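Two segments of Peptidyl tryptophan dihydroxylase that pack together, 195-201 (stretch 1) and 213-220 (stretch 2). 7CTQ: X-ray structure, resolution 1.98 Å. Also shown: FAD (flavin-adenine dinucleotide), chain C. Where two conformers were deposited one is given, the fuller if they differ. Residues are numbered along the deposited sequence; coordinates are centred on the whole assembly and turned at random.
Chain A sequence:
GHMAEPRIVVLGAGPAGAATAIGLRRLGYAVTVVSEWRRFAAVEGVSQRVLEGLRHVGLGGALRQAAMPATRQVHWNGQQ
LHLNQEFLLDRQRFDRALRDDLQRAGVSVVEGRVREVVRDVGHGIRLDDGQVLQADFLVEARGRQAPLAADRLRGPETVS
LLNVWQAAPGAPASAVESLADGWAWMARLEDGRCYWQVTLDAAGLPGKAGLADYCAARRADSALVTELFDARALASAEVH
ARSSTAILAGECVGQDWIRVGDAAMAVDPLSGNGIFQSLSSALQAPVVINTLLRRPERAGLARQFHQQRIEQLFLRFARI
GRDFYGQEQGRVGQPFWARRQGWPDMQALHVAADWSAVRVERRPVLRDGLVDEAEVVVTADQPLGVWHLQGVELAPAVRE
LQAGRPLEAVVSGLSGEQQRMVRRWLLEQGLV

Stretch 1 195-201: YWQVTLD
Stretch 2 (213-220) DYCAARRA

A β-strand lies across an α-helix in a small side-chain contact, in which alternate strand residues meet side chains of Tyr214, Cys215, Arg218 and Arg219 on one helix flank and no hydrogen bond joins the two stretches. Residues 195-201 are extended throughout, with phi between -146° and -64° and psi between 120° and 165°. Residues 213-220 are helical, with phi near -63° and psi mostly between -37° and -49°, relaxing to -22° at Ala220. Four i to i-4 backbone hydrogen bonds confirm the helix, from Ala217 N to Asp213 O (3.1 Å), Arg218 N to Tyr214 O (3.2 Å), Arg219 N to Cys215 O (2.9 Å) and Ala220 N to Ala216 O (2.8 Å).

The axes approach to 10.3 Å, and their N-to-C directions make an angle of 102°, close to perpendicular. The register is fixed by Trp196 CA to Arg219 CA at 8.2 Å and Val198 CA to Cys215 CA at 8.4 Å. Together the stretches bury 311 Å². Strand alternation selects the participants: Trp196, Val198 and Leu200 point their CA-to-CB bonds toward the helix, whereas Tyr195, Gln197, Thr199 and Asp201 make no contact with it.

Trp196 contributes most of the strand's covered area, 92 Å². With chi1 at 177° (t) and chi2 at 92°, its indole reaches the helix and offers a face to Arg219. Arg219 CG stands 3.4 Å from Trp196 CD2 and 3.5 Å from the centroid of the six-membered ring of Trp196, only 14° off the ring normal, which defines a CH-pi interaction. The Arg219 chi angles are -70° (m), 169° (t), 63° (p) and -148°. Cys215, chi1 -73° (m), instead meets the ring edge: its SG is 4.1 Å from Trp196 CZ3 and 5.5 Å from the six-membered ring centroid, 82° off the normal. Arg218 CB approaches Trp196 CH2 obliquely at 3.8 Å.

Val198, chi1 68° (p), plays a lesser part, its CG2 lying 4.4 Å from Arg218 CD. Leu200, with chi1 -51° (m) and chi2 153° (t), makes closer contacts through both methyls. CD1 of Leu200 sits at the edge of the Tyr214 ring, 3.8 Å from Tyr214 CE2 and 3.7 Å from Tyr214 OH, while Leu200 CD2 lies over one face of the Arg218 guanidinium, 3.7 Å from Arg218 NH2.

These last two helix side chains are tied to each other. Arg218 NH2 donates to Tyr214 OH at 2.6 Å with an N-H...acceptor angle of 157°, one helical turn apart. Arg218 CB points toward the strand, and its chi angles of -81° (m), -161° (t), -176° (t) and -100° extend the chain past Val198 to Leu200. Tyr214 has a sideways CA-to-CB bond, but chi1 -174° (t) brings the end of the side chain nearer the strand, and chi2 90° sets the ring plane. Arg218 NH2 thus bonds within the helix, and NH1 and NH2 also bond elsewhere in the structure, while one face of the guanidinium packs against Leu200.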

# COMPACT_ATOMS: atom_id res chain seq x y z
N TYR A 195 -18.69 12.90 -4.61
CA TYR A 195 -17.72 12.51 -3.59
C TYR A 195 -16.91 13.74 -3.21
O TYR A 195 -16.45 14.48 -4.09
CB TYR A 195 -16.80 11.40 -4.14
CG TYR A 195 -15.79 10.83 -3.17
CD1 TYR A 195 -15.97 9.57 -2.60
CD2 TYR A 195 -14.63 11.52 -2.84
CE1 TYR A 195 -15.04 9.02 -1.73
CE2 TYR A 195 -13.69 10.99 -1.96
CZ TYR A 195 -13.91 9.74 -1.41
OH TYR A 195 -12.98 9.22 -0.54
N TRP A 196 -16.75 13.98 -1.91
CA TRP A 196 -15.86 15.04 -1.46
C TRP A 196 -15.23 14.59 -0.15
O TRP A 196 -15.94 14.14 0.77
CB TRP A 196 -16.60 16.37 -1.28
CG TRP A 196 -15.79 17.52 -0.73
CD1 TRP A 196 -15.11 18.46 -1.45
CD2 TRP A 196 -15.62 17.88 0.65
NE1 TRP A 196 -14.52 19.38 -0.60
CE2 TRP A 196 -14.83 19.04 0.69
CE3 TRP A 196 -16.07 17.32 1.85
CZ2 TRP A 196 -14.48 19.66 1.89
CZ3 TRP A 196 -15.72 17.93 3.04
CH2 TRP A 196 -14.94 19.08 3.05
N GLN A 197 -13.91 14.71 -0.07
CA GLN A 197 -13.16 14.15 1.05
C GLN A 197 -12.05 15.11 1.41
O GLN A 197 -11.21 15.45 0.56
CB GLN A 197 -12.62 12.76 0.70
CG GLN A 197 -11.28 12.41 1.29
CD GLN A 197 -10.56 11.38 0.45
OE1 GLN A 197 -11.06 10.26 0.25
NE2 GLN A 197 -9.39 11.75 -0.07
N VAL A 198 -12.06 15.60 2.64
CA VAL A 198 -11.09 16.57 3.09
C VAL A 198 -10.23 15.89 4.13
O VAL A 198 -10.73 15.11 4.96
CB VAL A 198 -11.74 17.86 3.63
CG1 VAL A 198 -12.49 17.60 4.94
CG2 VAL A 198 -10.68 18.94 3.79
N THR A 199 -8.93 16.13 4.05
CA THR A 199 -7.95 15.49 4.91
C THR A 199 -7.37 16.54 5.83
O THR A 199 -6.92 17.60 5.37
CB THR A 199 -6.87 14.81 4.06
OG1 THR A 199 -7.49 13.74 3.32
CG2 THR A 199 -5.75 14.24 4.94
N LEU A 200 -7.42 16.27 7.13
CA LEU A 200 -7.09 17.26 8.13
C LEU A 200 -6.41 16.57 9.30
O LEU A 200 -6.48 15.34 9.44
CB LEU A 200 -8.34 17.98 8.66
CG LEU A 200 -9.32 18.60 7.66
CD1 LEU A 200 -10.71 18.64 8.27
CD2 LEU A 200 -8.84 19.99 7.29
N ASP A 201 -5.78 17.37 10.14
CA ASP A 201 -5.32 16.87 11.43
C ASP A 201 -6.51 16.45 12.28
O ASP A 201 -7.56 17.10 12.27
CB ASP A 201 -4.50 17.94 12.14
CG ASP A 201 -3.33 17.37 12.90
OD1 ASP A 201 -3.55 16.77 13.98
OD2 ASP A 201 -2.19 17.50 12.40
N ASP A 213 -22.34 19.88 9.91
CA ASP A 213 -22.20 21.33 9.73
C ASP A 213 -20.79 21.72 9.35
O ASP A 213 -20.58 22.70 8.61
CB ASP A 213 -22.57 22.06 11.02
CG ASP A 213 -24.07 22.12 11.24
OD1 ASP A 213 -24.82 22.14 10.25
OD2 ASP A 213 -24.48 22.17 12.41
N TYR A 214 -19.80 21.02 9.91
CA TYR A 214 -18.41 21.32 9.61
C TYR A 214 -18.10 21.07 8.14
O TYR A 214 -17.53 21.93 7.46
CB TYR A 214 -17.51 20.47 10.52
CG TYR A 214 -16.04 20.79 10.41
CD1 TYR A 214 -15.46 21.76 11.22
CD2 TYR A 214 -15.25 20.12 9.49
CE1 TYR A 214 -14.10 22.05 11.12
CE2 TYR A 214 -13.89 20.40 9.38
CZ TYR A 214 -13.33 21.37 10.19
OH TYR A 214 -11.98 21.65 10.08
N CYS A 215 -18.49 19.90 7.63
CA CYS A 215 -18.28 19.59 6.23
C CYS A 215 -19.05 20.54 5.32
O CYS A 215 -18.54 20.97 4.28
CB CYS A 215 -18.68 18.15 5.95
SG CYS A 215 -17.48 16.97 6.64
N ALA A 216 -20.31 20.85 5.67
CA ALA A 216 -21.12 21.73 4.84
C ALA A 216 -20.45 23.09 4.68
O ALA A 216 -20.33 23.61 3.57
CB ALA A 216 -22.52 21.87 5.44
N ALA A 217 -19.95 23.66 5.78
CA ALA A 217 -19.31 24.97 5.67
C ALA A 217 -18.06 24.92 4.80
O ALA A 217 -17.80 25.87 4.04
CB ALA A 217 -18.97 25.51 7.06
N ARG A 218 -17.27 23.84 4.89
CA ARG A 218 -16.06 23.74 4.06
C ARG A 218 -16.41 23.60 2.59
O ARG A 218 -15.80 24.25 1.73
CB ARG A 218 -15.20 22.56 4.53
CG ARG A 218 -14.34 22.90 5.74
CD ARG A 218 -13.17 21.92 5.89
NE ARG A 218 -12.40 22.17 7.10
CZ ARG A 218 -11.25 22.83 7.14
NH1 ARG A 218 -10.71 23.32 6.03
NH2 ARG A 218 -10.65 23.02 8.30
N ARG A 219 -17.40 22.75 2.26
CA ARG A 219 -17.83 22.63 0.87
C ARG A 219 -18.41 23.94 0.36
O ARG A 219 -18.13 24.36 -0.77
CB ARG A 219 -18.84 21.49 0.72
CG ARG A 219 -18.23 20.12 0.91
CD ARG A 219 -19.30 19.07 1.03
NE ARG A 219 -20.06 19.00 -0.18
CZ ARG A 219 -21.35 18.69 -0.25
NH1 ARG A 219 -22.04 18.39 0.83
NH2 ARG A 219 -21.92 18.68 -1.44
N ALA A 220 -19.21 24.62 1.19
CA ALA A 220 -19.78 25.90 0.79
C ALA A 220 -18.72 26.96 0.54
O ALA A 220 -18.98 27.93 -0.17
CB ALA A 220 -20.77 26.40 1.85
PA FAD C . -9.30 -2.95 1.62
O1A FAD C . -9.32 -2.48 0.22
O2A FAD C . -9.88 -1.94 2.60
O5B FAD C . -9.97 -4.36 1.69
C5B FAD C . -10.46 -4.90 2.93
C4B FAD C . -11.63 -5.78 2.58
O4B FAD C . -12.03 -6.53 3.75
C3B FAD C . -12.89 -5.06 2.08
O3B FAD C . -13.51 -5.80 1.03
C2B FAD C . -13.76 -4.97 3.34
O2B FAD C . -15.16 -4.96 3.07
C1B FAD C . -13.39 -6.29 4.03
N9A FAD C . -13.60 -6.37 5.47
C8A FAD C . -13.40 -5.41 6.42
N7A FAD C . -13.66 -5.79 7.64
C5A FAD C . -14.11 -7.09 7.48
C6A FAD C . -14.57 -8.06 8.39
N6A FAD C . -14.67 -7.86 9.70
N1A FAD C . -14.93 -9.27 7.90
C2A FAD C . -14.84 -9.48 6.58
N3A FAD C . -14.42 -8.64 5.63
C4A FAD C . -14.06 -7.46 6.15
N1 FAD C . -5.94 4.43 -2.80
C2 FAD C . -5.83 4.78 -4.11
O2 FAD C . -5.25 4.06 -4.93
N3 FAD C . -6.40 5.96 -4.56
C4 FAD C . -7.10 6.86 -3.78
O4 FAD C . -7.57 7.88 -4.29
C4X FAD C . -7.20 6.49 -2.38
N5 FAD C . -7.84 7.29 -1.58
C5X FAD C . -7.94 6.93 -0.24
C6 FAD C . -8.61 7.78 0.64
C7 FAD C . -8.72 7.48 1.99
C7M FAD C . -9.45 8.42 2.91
C8 FAD C . -8.15 6.29 2.48
C8M FAD C . -8.26 5.92 3.93
C9 FAD C . -7.48 5.44 1.60
C9A FAD C . -7.37 5.75 0.26
N10 FAD C . -6.71 4.90 -0.65
C10 FAD C . -6.59 5.25 -1.98
C1' FAD C . -6.06 3.68 -0.18
C2' FAD C . -6.80 2.40 -0.53
O2' FAD C . -8.17 2.47 -0.15
C3' FAD C . -6.12 1.24 0.21
O3' FAD C . -4.72 1.36 0.01
C4' FAD C . -6.54 -0.16 -0.22
O4' FAD C . -7.96 -0.24 -0.43
C5' FAD C . -6.10 -1.19 0.79
O5' FAD C . -6.34 -2.50 0.24
P FAD C . -6.61 -3.71 1.18
O1P FAD C . -5.38 -3.87 2.08
O2P FAD C . -7.02 -4.91 0.38
O3P FAD C . -7.81 -3.22 2.09